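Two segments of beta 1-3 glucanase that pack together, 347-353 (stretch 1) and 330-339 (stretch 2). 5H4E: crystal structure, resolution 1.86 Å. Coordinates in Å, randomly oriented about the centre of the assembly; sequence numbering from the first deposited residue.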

ATOM      1  N   TYR A 347       4.223   4.555   3.410  1.00 16.81           N
ATOM      2  CA  TYR A 347       4.287   3.560   2.348  1.00 17.18           C
ATOM      3  C   TYR A 347       4.227   4.254   0.988  1.00 18.38           C
ATOM      4  O   TYR A 347       3.149   4.375   0.397  1.00 17.39           O
ATOM      5  CB  TYR A 347       3.151   2.537   2.460  1.00 18.32           C
ATOM      6  CG  TYR A 347       3.591   1.197   3.000  1.00 20.95           C
ATOM      7  CD1 TYR A 347       4.489   0.404   2.286  1.00 18.59           C
ATOM      8  CD2 TYR A 347       3.050   0.685   4.187  1.00 21.71           C
ATOM      9  CE1 TYR A 347       4.888  -0.839   2.765  1.00 24.93           C
ATOM     10  CE2 TYR A 347       3.435  -0.569   4.669  1.00 24.11           C
ATOM     11  CZ  TYR A 347       4.357  -1.325   3.950  1.00 28.10           C
ATOM     12  OH  TYR A 347       4.756  -2.568   4.414  1.00 32.30           O
ATOM     13  N   GLY A 348       5.377   4.707   0.489  1.00 17.98           N
ATOM     14  CA  GLY A 348       5.428   5.428  -0.779  1.00 16.37           C
ATOM     15  C   GLY A 348       5.578   4.500  -1.979  1.00 18.60           C
ATOM     16  O   GLY A 348       5.318   4.883  -3.120  1.00 19.18           O
ATOM     17  N   PHE A 349       6.025   3.278  -1.714  1.00 19.52           N
ATOM     18  CA  PHE A 349       6.106   2.224  -2.725  1.00 22.21           C
ATOM     19  C   PHE A 349       6.110   0.896  -1.980  1.00 21.43           C
ATOM     20  O   PHE A 349       6.294   0.877  -0.754  1.00 21.46           O
ATOM     21  CB  PHE A 349       7.352   2.368  -3.625  1.00 18.55           C
ATOM     22  CG  PHE A 349       8.658   2.244  -2.883  1.00 22.10           C
ATOM     23  CD1 PHE A 349       9.212   3.344  -2.247  1.00 17.87           C
ATOM     24  CD2 PHE A 349       9.327   1.028  -2.820  1.00 20.31           C
ATOM     25  CE1 PHE A 349      10.416   3.238  -1.552  1.00 19.60           C
ATOM     26  CE2 PHE A 349      10.518   0.914  -2.117  1.00 20.04           C
ATOM     27  CZ  PHE A 349      11.063   2.025  -1.483  1.00 18.23           C
ATOM     28  N   CYS A 350       5.907  -0.192  -2.724  1.00 22.57           N
ATOM     29  CA  CYS A 350       5.678  -1.536  -2.177  1.00 27.21           C
ATOM     30  C   CYS A 350       6.598  -1.919  -1.021  1.00 28.43           C
ATOM     31  O   CYS A 350       6.125  -2.340   0.032  1.00 30.18           O
ATOM     32  CB  CYS A 350       5.816  -2.583  -3.295  1.00 26.46           C
ATOM     33  SG  CYS A 350       5.482  -4.302  -2.796  1.00 50.01           S
ATOM     34  N   TYR A 351       7.905  -1.761  -1.218  1.00 25.44           N
ATOM     35  CA  TYR A 351       8.886  -2.228  -0.241  1.00 25.07           C
ATOM     36  C   TYR A 351       9.431  -1.151   0.690  1.00 22.08           C
ATOM     37  O   TYR A 351      10.564  -1.260   1.181  1.00 20.51           O
ATOM     38  CB  TYR A 351      10.049  -2.890  -0.974  1.00 22.02           C
ATOM     39  CG  TYR A 351       9.716  -4.264  -1.512  1.00 21.77           C
ATOM     40  CD1 TYR A 351       9.386  -5.296  -0.650  1.00 25.80           C
ATOM     41  CD2 TYR A 351       9.750  -4.529  -2.871  1.00 23.45           C
ATOM     42  CE1 TYR A 351       9.097  -6.567  -1.126  1.00 27.38           C
ATOM     43  CE2 TYR A 351       9.465  -5.795  -3.361  1.00 27.14           C
ATOM     44  CZ  TYR A 351       9.139  -6.810  -2.480  1.00 27.23           C
ATOM     45  OH  TYR A 351       8.854  -8.073  -2.955  1.00 32.39           O
ATOM     46  N   ASP A 352       8.629  -0.122   0.949  1.00 19.76           N
ATOM     47  CA  ASP A 352       9.089   0.997   1.756  1.00 18.52           C
ATOM     48  C   ASP A 352       9.312   0.605   3.217  1.00 16.86           C
ATOM     49  O   ASP A 352       9.905   1.371   3.978  1.00 19.76           O
ATOM     50  CB  ASP A 352       8.102   2.167   1.666  1.00 19.74           C
ATOM     51  CG  ASP A 352       8.805   3.510   1.440  1.00 18.71           C
ATOM     52  OD1 ASP A 352      10.002   3.630   1.792  1.00 19.26           O
ATOM     53  OD2 ASP A 352       8.169   4.441   0.900  1.00 16.12           O
ATOM     54  N   ASP A 353       8.854  -0.584   3.609  1.00 20.45           N
ATOM     55  CA  ASP A 353       9.061  -1.047   4.977  1.00 20.29           C
ATOM     56  C   ASP A 353      10.477  -1.613   5.163  1.00 24.35           C
ATOM     57  O   ASP A 353      10.880  -1.958   6.281  1.00 19.97           O
ATOM     58  CB  ASP A 353       7.984  -2.073   5.385  1.00 27.77           C
ATOM     59  CG  ASP A 353       7.939  -3.289   4.478  1.00 29.18           C
ATOM     60  OD1 ASP A 353       8.160  -3.155   3.252  1.00 27.16           O
ATOM     61  OD2 ASP A 353       7.671  -4.387   5.006  1.00 35.38           O
TER
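Stretch 2 (330-339) ANYFAKFWHD

What shape does each stretch bring to the contact? Stretch 2 is mostly helical: Asn331 stands at the N-cap, its OD1 accepting from the backbone N of Ala334 at 2.9 Å, and the helix begins at Tyr332. Stretch 1 has no regular helix or strand, but a type I beta turn runs from Phe349 to Asp352, closed by a bond from Asp352 N to Phe349 O at 3.1 Å. This loop meets the helix along the side that carries Ala334 and His338.

Where do the two backbones come nearest? Gly348 CA lies 3.9 Å from Ala334 CA, a short approach that two small residues permit. A CB on Gly348 would point toward the helix and fall 2.6 Å from Ala334 CB, a clash. Gly348 O rests 3.6 Å from Ala334 CB, and it lies at the edge of the Phe333 ring, 3.8 Å from CD1.

What polar link holds the surfaces together? His338 NE2 donates to Asp352 OD2 at 2.5 Å, a very short hydrogen bond with the carboxylate oxygen near the plane of the imidazole. The same OD2 accepts from Gly348 N at 2.8 Å, so one oxygen ties the loop to itself and to the helix. The CB of His338 points sideways, yet its m rotamer (chi1 -73°) brings the ring end nearer to the loop.

Which apolar and looser contacts fill in around this link? Phe349, in the p rotamer, meets Ala334 with the edge of its ring, CD1 to CB at 3.7 Å. Closer to the start of the helix, Phe349 CB lies 3.8 Å from Asn331 ND2, an amide nitrogen whose hydrogen bond is made elsewhere in the structure. The interface is compact, burying 266 Å² over both sides, and Gly348 gives up the largest share, 61 Å².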

ATOM      1  N   ALA A 330      14.901   8.404  -9.235  1.00 17.44           N
ATOM      2  CA  ALA A 330      14.486   7.896  -7.936  1.00 19.30           C
ATOM      3  C   ALA A 330      12.975   8.000  -7.862  1.00 15.30           C
ATOM      4  O   ALA A 330      12.357   8.646  -8.710  1.00 16.29           O
ATOM      5  CB  ALA A 330      15.144   8.684  -6.813  1.00 17.42           C
ATOM      6  N   ASN A 331      12.376   7.383  -6.854  1.00 14.28           N
ATOM      7  CA  ASN A 331      10.917   7.454  -6.733  1.00 17.12           C
ATOM      8  C   ASN A 331      10.516   8.745  -6.018  1.00 16.59           C
ATOM      9  O   ASN A 331      10.251   8.752  -4.820  1.00 16.77           O
ATOM     10  CB  ASN A 331      10.374   6.223  -6.011  1.00 16.42           C
ATOM     11  CG  ASN A 331       8.889   6.049  -6.209  1.00 15.97           C
ATOM     12  OD1 ASN A 331       8.161   7.028  -6.262  1.00 15.33           O
ATOM     13  ND2 ASN A 331       8.433   4.797  -6.332  1.00 15.46           N
ATOM     14  N   TYR A 332      10.485   9.843  -6.763  1.00 16.17           N
ATOM     15  CA  TYR A 332      10.200  11.151  -6.162  1.00 15.61           C
ATOM     16  C   TYR A 332       8.759  11.284  -5.674  1.00 16.67           C
ATOM     17  O   TYR A 332       8.466  12.079  -4.781  1.00 17.12           O
ATOM     18  CB  TYR A 332      10.546  12.260  -7.161  1.00 17.07           C
ATOM     19  CG  TYR A 332      12.048  12.405  -7.294  1.00 16.37           C
ATOM     20  CD1 TYR A 332      12.789  13.011  -6.279  1.00 18.75           C
ATOM     21  CD2 TYR A 332      12.730  11.885  -8.387  1.00 18.44           C
ATOM     22  CE1 TYR A 332      14.165  13.141  -6.370  1.00 22.43           C
ATOM     23  CE2 TYR A 332      14.125  12.022  -8.498  1.00 18.57           C
ATOM     24  CZ  TYR A 332      14.828  12.645  -7.475  1.00 20.81           C
ATOM     25  OH  TYR A 332      16.200  12.798  -7.545  1.00 24.58           O
ATOM     26  N   PHE A 333       7.869  10.493  -6.248  1.00 13.38           N
ATOM     27  CA  PHE A 333       6.525  10.335  -5.680  1.00 16.24           C
ATOM     28  C   PHE A 333       6.633   9.837  -4.217  1.00 16.15           C
ATOM     29  O   PHE A 333       6.115  10.470  -3.293  1.00 14.35           O
ATOM     30  CB  PHE A 333       5.701   9.382  -6.558  1.00 17.31           C
ATOM     31  CG  PHE A 333       4.356   8.983  -5.978  1.00 16.16           C
ATOM     32  CD1 PHE A 333       4.237   7.855  -5.171  1.00 15.31           C
ATOM     33  CD2 PHE A 333       3.210   9.723  -6.265  1.00 15.55           C
ATOM     34  CE1 PHE A 333       3.004   7.474  -4.635  1.00 17.26           C
ATOM     35  CE2 PHE A 333       1.962   9.348  -5.739  1.00 14.75           C
ATOM     36  CZ  PHE A 333       1.861   8.222  -4.923  1.00 18.15           C
ATOM     37  N   ALA A 334       7.335   8.728  -4.010  1.00 13.25           N
ATOM     38  CA  ALA A 334       7.477   8.158  -2.669  1.00 15.67           C
ATOM     39  C   ALA A 334       8.119   9.160  -1.716  1.00 17.29           C
ATOM     40  O   ALA A 334       7.656   9.351  -0.591  1.00 16.06           O
ATOM     41  CB  ALA A 334       8.305   6.876  -2.713  1.00 13.89           C
ATOM     42  N   LYS A 335       9.194   9.787  -2.177  1.00 14.56           N
ATOM     43  CA  LYS A 335       9.916  10.765  -1.360  1.00 16.42           C
ATOM     44  C   LYS A 335       8.995  11.899  -0.900  1.00 15.77           C
ATOM     45  O   LYS A 335       9.074  12.328   0.258  1.00 16.17           O
ATOM     46  CB  LYS A 335      11.117  11.306  -2.133  1.00 16.78           C
ATOM     47  CG  LYS A 335      11.845  12.516  -1.499  1.00 18.08           C
ATOM     48  CD  LYS A 335      12.386  12.277  -0.079  1.00 19.53           C
ATOM     49  CE  LYS A 335      13.379  13.402   0.321  1.00 22.83           C
ATOM     50  NZ  LYS A 335      13.837  13.290   1.750  1.00 25.14           N
ATOM     51  N   PHE A 336       8.103  12.370  -1.775  1.00 15.83           N
ATOM     52  CA  PHE A 336       7.175  13.418  -1.352  1.00 16.14           C
ATOM     53  C   PHE A 336       6.356  13.009  -0.109  1.00 16.44           C
ATOM     54  O   PHE A 336       6.193  13.803   0.830  1.00 16.80           O
ATOM     55  CB  PHE A 336       6.209  13.824  -2.480  1.00 13.82           C
ATOM     56  CG  PHE A 336       5.404  15.055  -2.138  1.00 17.41           C
ATOM     57  CD1 PHE A 336       4.118  14.949  -1.641  1.00 20.67           C
ATOM     58  CD2 PHE A 336       5.972  16.317  -2.253  1.00 18.27           C
ATOM     59  CE1 PHE A 336       3.389  16.087  -1.291  1.00 20.00           C
ATOM     60  CE2 PHE A 336       5.257  17.452  -1.913  1.00 21.71           C
ATOM     61  CZ  PHE A 336       3.966  17.335  -1.429  1.00 19.41           C
ATOM     62  N   TRP A 337       5.842  11.783  -0.083  1.00 16.20           N
ATOM     63  CA  TRP A 337       4.975  11.405   1.043  1.00 17.27           C
ATOM     64  C   TRP A 337       5.818  11.267   2.316  1.00 15.85           C
ATOM     65  O   TRP A 337       5.382  11.662   3.394  1.00 15.98           O
ATOM     66  CB  TRP A 337       4.149  10.137   0.691  1.00 15.86           C
ATOM     67  CG  TRP A 337       3.420  10.436  -0.590  1.00 17.35           C
ATOM     68  CD1 TRP A 337       3.593   9.838  -1.808  1.00 16.73           C
ATOM     69  CD2 TRP A 337       2.504  11.520  -0.802  1.00 16.99           C
ATOM     70  NE1 TRP A 337       2.812  10.468  -2.756  1.00 17.47           N
ATOM     71  CE2 TRP A 337       2.140  11.505  -2.160  1.00 17.10           C
ATOM     72  CE3 TRP A 337       1.935  12.489   0.038  1.00 14.26           C
ATOM     73  CZ2 TRP A 337       1.248  12.424  -2.696  1.00 17.04           C
ATOM     74  CZ3 TRP A 337       1.071  13.407  -0.497  1.00 15.72           C
ATOM     75  CH2 TRP A 337       0.728  13.365  -1.854  1.00 16.03           C
ATOM     76  N   HIS A 338       7.047  10.781   2.185  1.00 15.51           N
ATOM     77  CA  HIS A 338       7.935  10.736   3.335  1.00 19.28           C
ATOM     78  C   HIS A 338       8.148  12.146   3.876  1.00 19.50           C
ATOM     79  O   HIS A 338       8.147  12.358   5.088  1.00 17.52           O
ATOM     80  CB  HIS A 338       9.271  10.076   2.977  1.00 15.87           C
ATOM     81  CG  HIS A 338       9.165   8.592   2.801  1.00 16.96           C
ATOM     82  ND1 HIS A 338       9.174   7.716   3.863  1.00 16.91           N
ATOM     83  CD2 HIS A 338       9.014   7.836   1.688  1.00 17.78           C
ATOM     84  CE1 HIS A 338       9.040   6.479   3.411  1.00 19.77           C
ATOM     85  NE2 HIS A 338       8.937   6.526   2.093  1.00 16.60           N
ATOM     86  N   ASP A 339       8.278  13.116   2.975  1.00 16.47           N
ATOM     87  CA  ASP A 339       8.548  14.492   3.390  1.00 16.92           C
ATOM     88  C   ASP A 339       7.302  15.149   3.969  1.00 18.52           C
ATOM     89  O   ASP A 339       7.377  16.246   4.529  1.00 20.12           O
ATOM     90  CB  ASP A 339       9.084  15.330   2.221  1.00 17.31           C
ATOM     91  CG  ASP A 339      10.543  15.039   1.912  1.00 19.43           C
ATOM     92  OD1 ASP A 339      11.235  14.421   2.748  1.00 18.67           O
ATOM     93  OD2 ASP A 339      11.004  15.442   0.824  1.00 20.10           O
TER